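Local coordinates for metallophosphoesterase (Clostridium thermocellum, PDB 4J6O), which acts as the 2',3'-phosphatase component of the bacterial Pnkp-Hen1 RNA repair system, probably clearing phosphates from RNA ends with a metal centre, at residues L90-L104 with V133-L146. Residues are numbered along the deposited sequence; the frame is centred on the assembly and turned at random. Where two conformers were deposited one is given.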
ATOM      1  N   LEU A  90       6.152  -6.984  -4.754  1.00 22.44           N
ATOM      2  CA  LEU A  90       5.152  -6.406  -5.627  1.00 22.77           C
ATOM      3  C   LEU A  90       4.439  -5.274  -4.859  1.00 19.32           C
ATOM      4  O   LEU A  90       4.505  -5.197  -3.644  1.00 22.48           O
ATOM      5  CB  LEU A  90       4.083  -7.416  -6.048  1.00 25.16           C
ATOM      6  CG  LEU A  90       4.511  -8.690  -6.814  1.00 32.98           C
ATOM      7  CD1 LEU A  90       3.341  -9.633  -6.957  1.00 29.09           C
ATOM      8  CD2 LEU A  90       5.083  -8.326  -8.150  1.00 30.39           C
ATOM      9  N   CYS A  91       3.808  -4.387  -5.609  1.00 21.83           N
ATOM     10  CA  CYS A  91       3.111  -3.255  -4.992  1.00 22.09           C
ATOM     11  C   CYS A  91       1.795  -3.039  -5.721  1.00 20.97           C
ATOM     12  O   CYS A  91       1.712  -3.148  -6.984  1.00 25.92           O
ATOM     13  CB  CYS A  91       3.983  -2.003  -5.134  1.00 24.98           C
ATOM     14  SG  CYS A  91       3.399  -0.535  -4.194  1.00 25.00           S
ATOM     15  N   VAL A  92       0.749  -2.771  -4.948  1.00 20.66           N
ATOM     16  CA  VAL A  92      -0.536  -2.373  -5.529  1.00 19.54           C
ATOM     17  C   VAL A  92      -0.702  -0.925  -5.122  1.00 20.39           C
ATOM     18  O   VAL A  92      -0.092  -0.415  -4.173  1.00 19.71           O
ATOM     19  CB  VAL A  92      -1.724  -3.273  -5.055  1.00 17.43           C
ATOM     20  CG1 VAL A  92      -1.478  -4.697  -5.530  1.00 19.65           C
ATOM     21  CG2 VAL A  92      -1.873  -3.260  -3.531  1.00 20.19           C
ATOM     22  N   PRO A  93      -1.476  -0.205  -5.894  1.00 21.85           N
ATOM     23  CA  PRO A  93      -1.542   1.223  -5.669  1.00 19.16           C
ATOM     24  C   PRO A  93      -2.561   1.639  -4.611  1.00 20.68           C
ATOM     25  O   PRO A  93      -3.632   1.084  -4.513  1.00 19.59           O
ATOM     26  CB  PRO A  93      -1.981   1.742  -7.061  1.00 21.41           C
ATOM     27  CG  PRO A  93      -2.920   0.673  -7.543  1.00 19.11           C
ATOM     28  CD  PRO A  93      -2.188  -0.632  -7.106  1.00 21.75           C
ATOM     29  N   GLY A  94      -2.191   2.679  -3.840  1.00 21.02           N
ATOM     30  CA  GLY A  94      -3.145   3.339  -2.969  1.00 20.66           C
ATOM     31  C   GLY A  94      -3.682   4.600  -3.654  1.00 22.27           C
ATOM     32  O   GLY A  94      -3.098   5.084  -4.658  1.00 20.19           O
ATOM     33  N   ASN A  95      -4.745   5.165  -3.085  1.00 21.53           N
ATOM     34  CA  ASN A  95      -5.332   6.371  -3.609  0.57 35.70           C
ATOM     35  C   ASN A  95      -4.325   7.531  -3.655  1.00 18.39           C
ATOM     36  O   ASN A  95      -4.334   8.376  -4.584  1.00 23.93           O
ATOM     37  CB  ASN A  95      -6.621   6.726  -2.809  0.57 29.85           C
ATOM     38  CG  ASN A  95      -6.446   6.695  -1.241  0.57 31.19           C
ATOM     39  OD1 ASN A  95      -5.782   5.816  -0.596  0.57 18.75           O
ATOM     40  ND2 ASN A  95      -7.102   7.675  -0.624  0.57 46.92           N
ATOM     41  N   HIS A  96      -3.483   7.620  -2.624  1.00 19.45           N
ATOM     42  CA  HIS A  96      -2.539   8.719  -2.583  1.00 20.68           C
ATOM     43  C   HIS A  96      -1.519   8.586  -3.689  1.00 21.69           C
ATOM     44  O   HIS A  96      -1.056   9.619  -4.218  1.00 25.76           O
ATOM     45  CB  HIS A  96      -1.825   8.754  -1.197  1.00 22.42           C
ATOM     46  CG  HIS A  96      -2.720   9.203  -0.083  1.00 21.75           C
ATOM     47  ND1 HIS A  96      -2.609  10.440   0.505  1.00 27.45           N
ATOM     48  CD2 HIS A  96      -3.750   8.571   0.549  1.00 22.50           C
ATOM     49  CE1 HIS A  96      -3.539  10.568   1.433  1.00 28.44           C
ATOM     50  NE2 HIS A  96      -4.251   9.455   1.473  1.00 24.23           N
ATOM     51  N   ASP A  97      -1.115   7.363  -3.989  1.00 20.71           N
ATOM     52  CA  ASP A  97      -0.101   7.152  -5.033  1.00 22.51           C
ATOM     53  C   ASP A  97      -0.626   7.604  -6.403  1.00 23.33           C
ATOM     54  O   ASP A  97       0.077   8.307  -7.161  1.00 26.34           O
ATOM     55  CB  ASP A  97       0.282   5.664  -5.111  1.00 22.82           C
ATOM     56  CG  ASP A  97       0.711   5.088  -3.713  1.00 23.03           C
ATOM     57  OD1 ASP A  97       1.427   5.760  -2.965  1.00 24.13           O
ATOM     58  OD2 ASP A  97       0.296   3.959  -3.436  1.00 24.17           O
ATOM     59  N   VAL A  98      -1.822   7.159  -6.725  1.00 26.09           N
ATOM     60  CA  VAL A  98      -2.463   7.466  -8.027  0.70 20.62           C
ATOM     61  C   VAL A  98      -2.747   8.951  -8.137  1.00 29.67           C
ATOM     62  O   VAL A  98      -2.606   9.556  -9.215  1.00 29.79           O
ATOM     63  CB  VAL A  98      -3.748   6.619  -8.210  0.70 19.66           C
ATOM     64  CG1 VAL A  98      -4.623   7.110  -9.386  0.70 27.65           C
ATOM     65  CG2 VAL A  98      -3.342   5.172  -8.423  0.70 21.81           C
ATOM     66  N   LYS A  99      -3.162   9.566  -7.028  1.00 28.93           N
ATOM     67  CA  LYS A  99      -3.387  11.013  -7.081  1.00 32.95           C
ATOM     68  C   LYS A  99      -2.058  11.731  -7.324  1.00 34.81           C
ATOM     69  O   LYS A  99      -2.001  12.729  -8.046  1.00 35.60           O
ATOM     70  CB  LYS A  99      -4.012  11.502  -5.789  1.00 27.30           C
ATOM     71  CG  LYS A  99      -4.048  13.026  -5.658  1.00 41.89           C
ATOM     72  CD  LYS A  99      -5.075  13.434  -4.606  1.00 40.94           C
ATOM     73  CE  LYS A  99      -5.021  14.923  -4.344  1.00 45.88           C
ATOM     74  NZ  LYS A  99      -5.698  15.261  -3.065  1.00 42.74           N
ATOM     75  N   LEU A 100      -0.971  11.234  -6.728  1.00 26.57           N
ATOM     76  CA  LEU A 100       0.325  11.851  -6.961  1.00 26.93           C
ATOM     77  C   LEU A 100       0.696  11.731  -8.414  1.00 30.06           C
ATOM     78  O   LEU A 100       1.231  12.692  -8.994  1.00 32.32           O
ATOM     79  CB  LEU A 100       1.431  11.194  -6.120  1.00 28.35           C
ATOM     80  CG  LEU A 100       2.872  11.624  -6.468  1.00 27.62           C
ATOM     81  CD1 LEU A 100       3.164  13.097  -6.199  1.00 33.66           C
ATOM     82  CD2 LEU A 100       3.882  10.708  -5.719  1.00 28.14           C
ATOM     83  N   LEU A 101       0.448  10.549  -8.990  1.00 30.81           N
ATOM     84  CA  LEU A 101       0.726  10.349 -10.434  1.00 29.05           C
ATOM     85  C   LEU A 101      -0.038  11.348 -11.304  1.00 33.07           C
ATOM     86  O   LEU A 101       0.547  11.950 -12.230  1.00 32.91           O
ATOM     87  CB  LEU A 101       0.447   8.905 -10.867  1.00 31.56           C
ATOM     88  CG  LEU A 101       0.555   8.623 -12.373  1.00 38.69           C
ATOM     89  CD1 LEU A 101       1.911   8.973 -12.860  1.00 34.89           C
ATOM     90  CD2 LEU A 101       0.259   7.186 -12.669  1.00 38.23           C
ATOM     91  N   ARG A 102      -1.309  11.590 -10.979  1.00 34.31           N
ATOM     92  CA  ARG A 102      -2.105  12.569 -11.746  1.00 30.84           C
ATOM     93  C   ARG A 102      -1.503  13.959 -11.609  1.00 35.68           C
ATOM     94  O   ARG A 102      -1.468  14.701 -12.573  1.00 37.45           O
ATOM     95  CB  ARG A 102      -3.547  12.573 -11.257  1.00 31.36           C
ATOM     96  CG  ARG A 102      -4.245  11.318 -11.678  1.00 44.58           C
ATOM     97  CD  ARG A 102      -5.594  11.129 -11.040  1.00 61.86           C
ATOM     98  NE  ARG A 102      -6.131   9.844 -11.473  1.00 84.32           N
ATOM     99  CZ  ARG A 102      -7.033   9.142 -10.806  1.00 57.23           C
ATOM    100  NH1 ARG A 102      -7.507   9.604  -9.652  1.00 65.70           N
ATOM    101  NH2 ARG A 102      -7.454   7.978 -11.294  1.00 67.94           N
ATOM    102  N   LYS A 103      -1.004  14.303 -10.423  1.00 33.24           N
ATOM    103  CA  LYS A 103      -0.431  15.631 -10.208  1.00 31.81           C
ATOM    104  C   LYS A 103       0.889  15.759 -10.991  1.00 33.99           C
ATOM    105  O   LYS A 103       1.115  16.734 -11.703  1.00 39.29           O
ATOM    106  CB  LYS A 103      -0.233  15.879  -8.700  1.00 36.35           C
ATOM    107  CG  LYS A 103       0.555  17.134  -8.332  1.00 35.70           C
ATOM    108  CD  LYS A 103      -0.166  18.422  -8.776  1.00 36.17           C
ATOM    109  CE  LYS A 103       0.659  19.636  -8.415  1.00 48.74           C
ATOM    110  NZ  LYS A 103      -0.030  20.893  -8.821  1.00 44.46           N
ATOM    111  N   LEU A 104       1.755  14.748 -10.900  1.00 36.86           N
ATOM    112  CA  LEU A 104       2.995  14.803 -11.665  1.00 31.70           C
ATOM    113  C   LEU A 104       2.723  14.811 -13.181  1.00 33.11           C
ATOM    114  O   LEU A 104       3.537  15.316 -13.938  1.00 40.38           O
ATOM    115  CB  LEU A 104       3.938  13.636 -11.303  1.00 34.94           C
ATOM    116  CG  LEU A 104       4.352  13.592  -9.824  1.00 37.17           C
ATOM    117  CD1 LEU A 104       5.077  12.282  -9.506  1.00 35.28           C
ATOM    118  CD2 LEU A 104       5.218  14.786  -9.454  1.00 36.56           C
ATOM    119  N   VAL A 133       9.480   7.634 -10.967  1.00 34.24           N
ATOM    120  CA  VAL A 133       8.369   7.491 -10.010  1.00 35.90           C
ATOM    121  C   VAL A 133       7.058   7.403 -10.801  1.00 32.44           C
ATOM    122  O   VAL A 133       6.202   6.586 -10.524  1.00 32.58           O
ATOM    123  CB  VAL A 133       8.350   8.667  -8.994  1.00 36.06           C
ATOM    124  CG1 VAL A 133       7.031   8.726  -8.234  1.00 35.28           C
ATOM    125  CG2 VAL A 133       9.553   8.568  -8.013  1.00 34.14           C
ATOM    126  N   LYS A 134       6.945   8.244 -11.823  1.00 34.42           N
ATOM    127  CA  LYS A 134       5.761   8.261 -12.688  1.00 34.18           C
ATOM    128  C   LYS A 134       5.580   6.943 -13.395  1.00 37.89           C
ATOM    129  O   LYS A 134       4.480   6.389 -13.434  1.00 35.98           O
ATOM    130  CB  LYS A 134       5.867   9.400 -13.714  1.00 34.33           C
ATOM    131  CG  LYS A 134       5.835  10.780 -13.046  1.00 33.42           C
ATOM    132  CD  LYS A 134       6.050  11.936 -14.066  1.00 36.26           C
ATOM    133  CE  LYS A 134       4.859  12.175 -14.980  1.00 55.88           C
ATOM    134  NZ  LYS A 134       5.220  13.178 -16.051  1.00 47.49           N
ATOM    135  N   ALA A 135       6.677   6.408 -13.920  1.00 34.39           N
ATOM    136  CA  ALA A 135       6.630   5.139 -14.628  1.00 45.50           C
ATOM    137  C   ALA A 135       6.269   4.019 -13.661  1.00 34.43           C
ATOM    138  O   ALA A 135       5.486   3.133 -13.984  1.00 33.47           O
ATOM    139  CB  ALA A 135       7.961   4.862 -15.289  1.00 47.52           C
ATOM    140  N   PHE A 136       6.826   4.088 -12.456  1.00 33.47           N
ATOM    141  CA  PHE A 136       6.534   3.097 -11.455  1.00 32.20           C
ATOM    142  C   PHE A 136       5.062   3.090 -11.064  1.00 35.02           C
ATOM    143  O   PHE A 136       4.454   2.032 -10.967  1.00 29.81           O
ATOM    144  CB  PHE A 136       7.371   3.335 -10.210  1.00 29.35           C
ATOM    145  CG  PHE A 136       7.002   2.456  -9.073  1.00 27.84           C
ATOM    146  CD1 PHE A 136       7.311   1.109  -9.125  1.00 34.33           C
ATOM    147  CD2 PHE A 136       6.426   2.976  -7.916  1.00 31.39           C
ATOM    148  CE1 PHE A 136       7.020   0.277  -8.071  1.00 33.35           C
ATOM    149  CE2 PHE A 136       6.124   2.144  -6.861  1.00 25.54           C
ATOM    150  CZ  PHE A 136       6.405   0.802  -6.942  1.00 35.74           C
ATOM    151  N   ILE A 137       4.486   4.259 -10.827  1.00 29.72           N
ATOM    152  CA  ILE A 137       3.146   4.277 -10.325  1.00 29.09           C
ATOM    153  C   ILE A 137       2.187   3.914 -11.422  1.00 24.50           C
ATOM    154  O   ILE A 137       1.153   3.296 -11.192  1.00 28.24           O
ATOM    155  CB  ILE A 137       2.799   5.645  -9.715  1.00 25.70           C
ATOM    156  CG1 ILE A 137       3.662   5.881  -8.469  1.00 28.74           C
ATOM    157  CG2 ILE A 137       1.372   5.707  -9.314  1.00 25.26           C
ATOM    158  CD1 ILE A 137       3.384   7.245  -7.854  1.00 31.15           C
ATOM    159  N   ASP A 138       2.530   4.331 -12.649  1.00 30.65           N
ATOM    160  CA  ASP A 138       1.687   4.044 -13.784  1.00 28.06           C
ATOM    161  C   ASP A 138       1.599   2.560 -14.092  1.00 29.35           C
ATOM    162  O   ASP A 138       0.630   2.096 -14.666  1.00 37.89           O
ATOM    163  CB  ASP A 138       2.186   4.815 -15.004  1.00 40.01           C
ATOM    164  CG  ASP A 138       1.186   4.798 -16.145  1.00 67.55           C
ATOM    165  OD1 ASP A 138       0.127   5.438 -15.976  1.00 42.92           O
ATOM    166  OD2 ASP A 138       1.450   4.149 -17.190  1.00 47.30           O
ATOM    167  N   GLY A 139       2.603   1.795 -13.697  1.00 32.68           N
ATOM    168  CA  GLY A 139       2.543   0.377 -13.998  1.00 34.95           C
ATOM    169  C   GLY A 139       1.952  -0.467 -12.891  1.00 41.58           C
ATOM    170  O   GLY A 139       1.859  -1.696 -13.020  1.00 35.40           O
ATOM    171  N   LEU A 140       1.543   0.162 -11.787  1.00 31.56           N
ATOM    172  CA  LEU A 140       0.951  -0.627 -10.704  1.00 28.37           C
ATOM    173  C   LEU A 140      -0.429  -1.182 -11.095  1.00 28.85           C
ATOM    174  O   LEU A 140      -1.280  -0.469 -11.628  1.00 33.52           O
ATOM    175  CB  LEU A 140       0.858   0.189  -9.409  1.00 24.85           C
ATOM    176  CG  LEU A 140       2.188   0.722  -8.884  1.00 26.70           C
ATOM    177  CD1 LEU A 140       1.963   1.615  -7.638  1.00 28.40           C
ATOM    178  CD2 LEU A 140       3.175  -0.393  -8.557  1.00 30.49           C
ATOM    179  N   VAL A 141      -0.592  -2.483 -10.842  0.56 28.59           N
ATOM    180  CA  VAL A 141      -1.791  -3.279 -11.080  0.56 32.85           C
ATOM    181  C   VAL A 141      -2.777  -3.084  -9.903  0.56 24.34           C
ATOM    182  O   VAL A 141      -2.314  -3.003  -8.762  0.56 19.53           O
ATOM    183  CB  VAL A 141      -1.356  -4.765 -11.161  0.56 25.66           C
ATOM    184  CG1 VAL A 141      -2.537  -5.679 -11.342  0.56 34.23           C
ATOM    185  CG2 VAL A 141      -0.333  -4.990 -12.301  0.56 22.17           C
ATOM    186  N   SER A 142      -4.091  -2.988 -10.178  1.00 28.45           N
ATOM    187  CA  SER A 142      -5.093  -2.692  -9.127  1.00 22.42           C
ATOM    188  C   SER A 142      -5.076  -3.649  -7.926  1.00 21.53           C
ATOM    189  O   SER A 142      -5.179  -3.219  -6.769  1.00 22.27           O
ATOM    190  CB  SER A 142      -6.495  -2.636  -9.753  1.00 24.81           C
ATOM    191  OG  SER A 142      -6.936  -3.932 -10.112  1.00 30.42           O
ATOM    192  N   HIS A 143      -4.909  -4.931  -8.208  1.00 24.01           N
ATOM    193  CA  HIS A 143      -4.837  -5.930  -7.135  1.00 22.76           C
ATOM    194  C   HIS A 143      -4.193  -7.157  -7.716  1.00 21.16           C
ATOM    195  O   HIS A 143      -4.016  -7.266  -8.908  1.00 24.48           O
ATOM    196  CB  HIS A 143      -6.228  -6.284  -6.611  1.00 24.38           C
ATOM    197  CG  HIS A 143      -7.117  -6.980  -7.622  1.00 22.42           C
ATOM    198  ND1 HIS A 143      -7.641  -6.342  -8.740  1.00 26.00           N
ATOM    199  CD2 HIS A 143      -7.592  -8.253  -7.652  1.00 26.92           C
ATOM    200  CE1 HIS A 143      -8.426  -7.191  -9.388  1.00 27.07           C
ATOM    201  NE2 HIS A 143      -8.398  -8.360  -8.774  1.00 25.02           N
ATOM    202  N   TYR A 144      -3.807  -8.081  -6.840  1.00 22.08           N
ATOM    203  CA  TYR A 144      -3.261  -9.333  -7.331  1.00 21.53           C
ATOM    204  C   TYR A 144      -4.025 -10.476  -6.712  1.00 23.79           C
ATOM    205  O   TYR A 144      -4.395 -10.416  -5.548  1.00 22.87           O
ATOM    206  CB  TYR A 144      -1.795  -9.484  -6.968  1.00 23.35           C
ATOM    207  CG  TYR A 144      -0.856  -8.615  -7.737  1.00 26.30           C
ATOM    208  CD1 TYR A 144      -0.641  -8.831  -9.089  1.00 31.09           C
ATOM    209  CD2 TYR A 144      -0.167  -7.590  -7.127  1.00 24.14           C
ATOM    210  CE1 TYR A 144       0.252  -8.057  -9.805  1.00 29.26           C
ATOM    211  CE2 TYR A 144       0.738  -6.809  -7.825  1.00 24.95           C
ATOM    212  CZ  TYR A 144       0.957  -7.064  -9.183  1.00 26.54           C
ATOM    213  OH  TYR A 144       1.830  -6.299  -9.936  1.00 30.05           O
ATOM    214  N   VAL A 145      -4.340 -11.474  -7.534  1.00 27.65           N
ATOM    215  CA  VAL A 145      -4.820 -12.762  -7.028  1.00 26.15           C
ATOM    216  C   VAL A 145      -3.622 -13.693  -7.039  1.00 24.06           C
ATOM    217  O   VAL A 145      -3.044 -13.991  -8.105  1.00 28.91           O
ATOM    218  CB  VAL A 145      -5.976 -13.324  -7.916  1.00 26.87           C
ATOM    219  CG1 VAL A 145      -6.554 -14.574  -7.297  1.00 28.86           C
ATOM    220  CG2 VAL A 145      -7.096 -12.233  -8.080  1.00 26.32           C
ATOM    221  N   LEU A 146      -3.269 -14.204  -5.864  1.00 25.39           N
ATOM    222  CA  LEU A 146      -2.041 -14.966  -5.730  1.00 28.19           C
ATOM    223  C   LEU A 146      -2.314 -16.375  -5.207  1.00 29.82           C
ATOM    224  O   LEU A 146      -3.423 -16.668  -4.738  1.00 28.85           O
ATOM    225  CB  LEU A 146      -1.157 -14.264  -4.701  1.00 25.59           C
ATOM    226  CG  LEU A 146      -0.769 -12.850  -5.096  1.00 24.58           C
ATOM    227  CD1 LEU A 146      -1.027 -11.896  -3.923  1.00 27.22           C
ATOM    228  CD2 LEU A 146       0.704 -12.851  -5.294  1.00 32.51           C
TER
HETATM  229  O   HOH W   1       1.712  -3.738  -9.624  1.00 29.13           O
HETATM  230  O   HOH W   2      -4.777  -1.463  -4.684  1.00 19.99           O
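Ile137 fits as a knob into the hole formed by Asp97, Val98, Leu100 and Leu101, where helix 95-104 crosses helix 133-138 at -132°, the closest approach of the axes being 9.6 Å. Its CB leans on Leu101. From there CG2, anti to the backbone N, lies 3.7 Å from Leu101 CB and also touches Asp97 O, while CG1 takes CD1 to the same oxygen, Asp97 O (3.5 Å), and on to Leu100 CD2, 4.1 Å off. Leu101 lies along one turn of the opposing helix, with CD1 3.7 Å from Lys134 O and CD2 3.6 Å from Asp138 CA. At the far end the methylenes of Lys134 run across Leu104, and the bend at chi3 (72°) brings NZ to Leu104 O in a weak hydrogen bond.

Leu140 follows the helix and packs against Cys91 and Pro93, with CB and CD1 against Pro93 and CD2 3.5 Å from Cys91 O; the same CD2 covers one face of the Phe136 ring. Beyond it, Leu90 CD1 makes a CH-pi contact over the Tyr144 ring, 4.0 Å from its centroid, and Val92 CG1 meets Tyr144 CD2. One water joins Cys91 O, Val141 N and Tyr144 OH; a second bridges Pro93 O and Ser142 O.

Leu90 and Val92 against Tyr144 join edge strand 89-91 of one sheet to strand 143-146 of the other, whereas the Asp97 end approaches the metal. Asp97 OD2 accepts the N-H of Gly94 and of Asp65, a manganese ligand, and OD1 that of Leu66, which probably braces the metal-binding loop. Gly94, the N-cap, with Asn95, His96 and Asp97 opening the helix, matches the GNH(D/E) motif of calcineurin-like metallophosphoesterases.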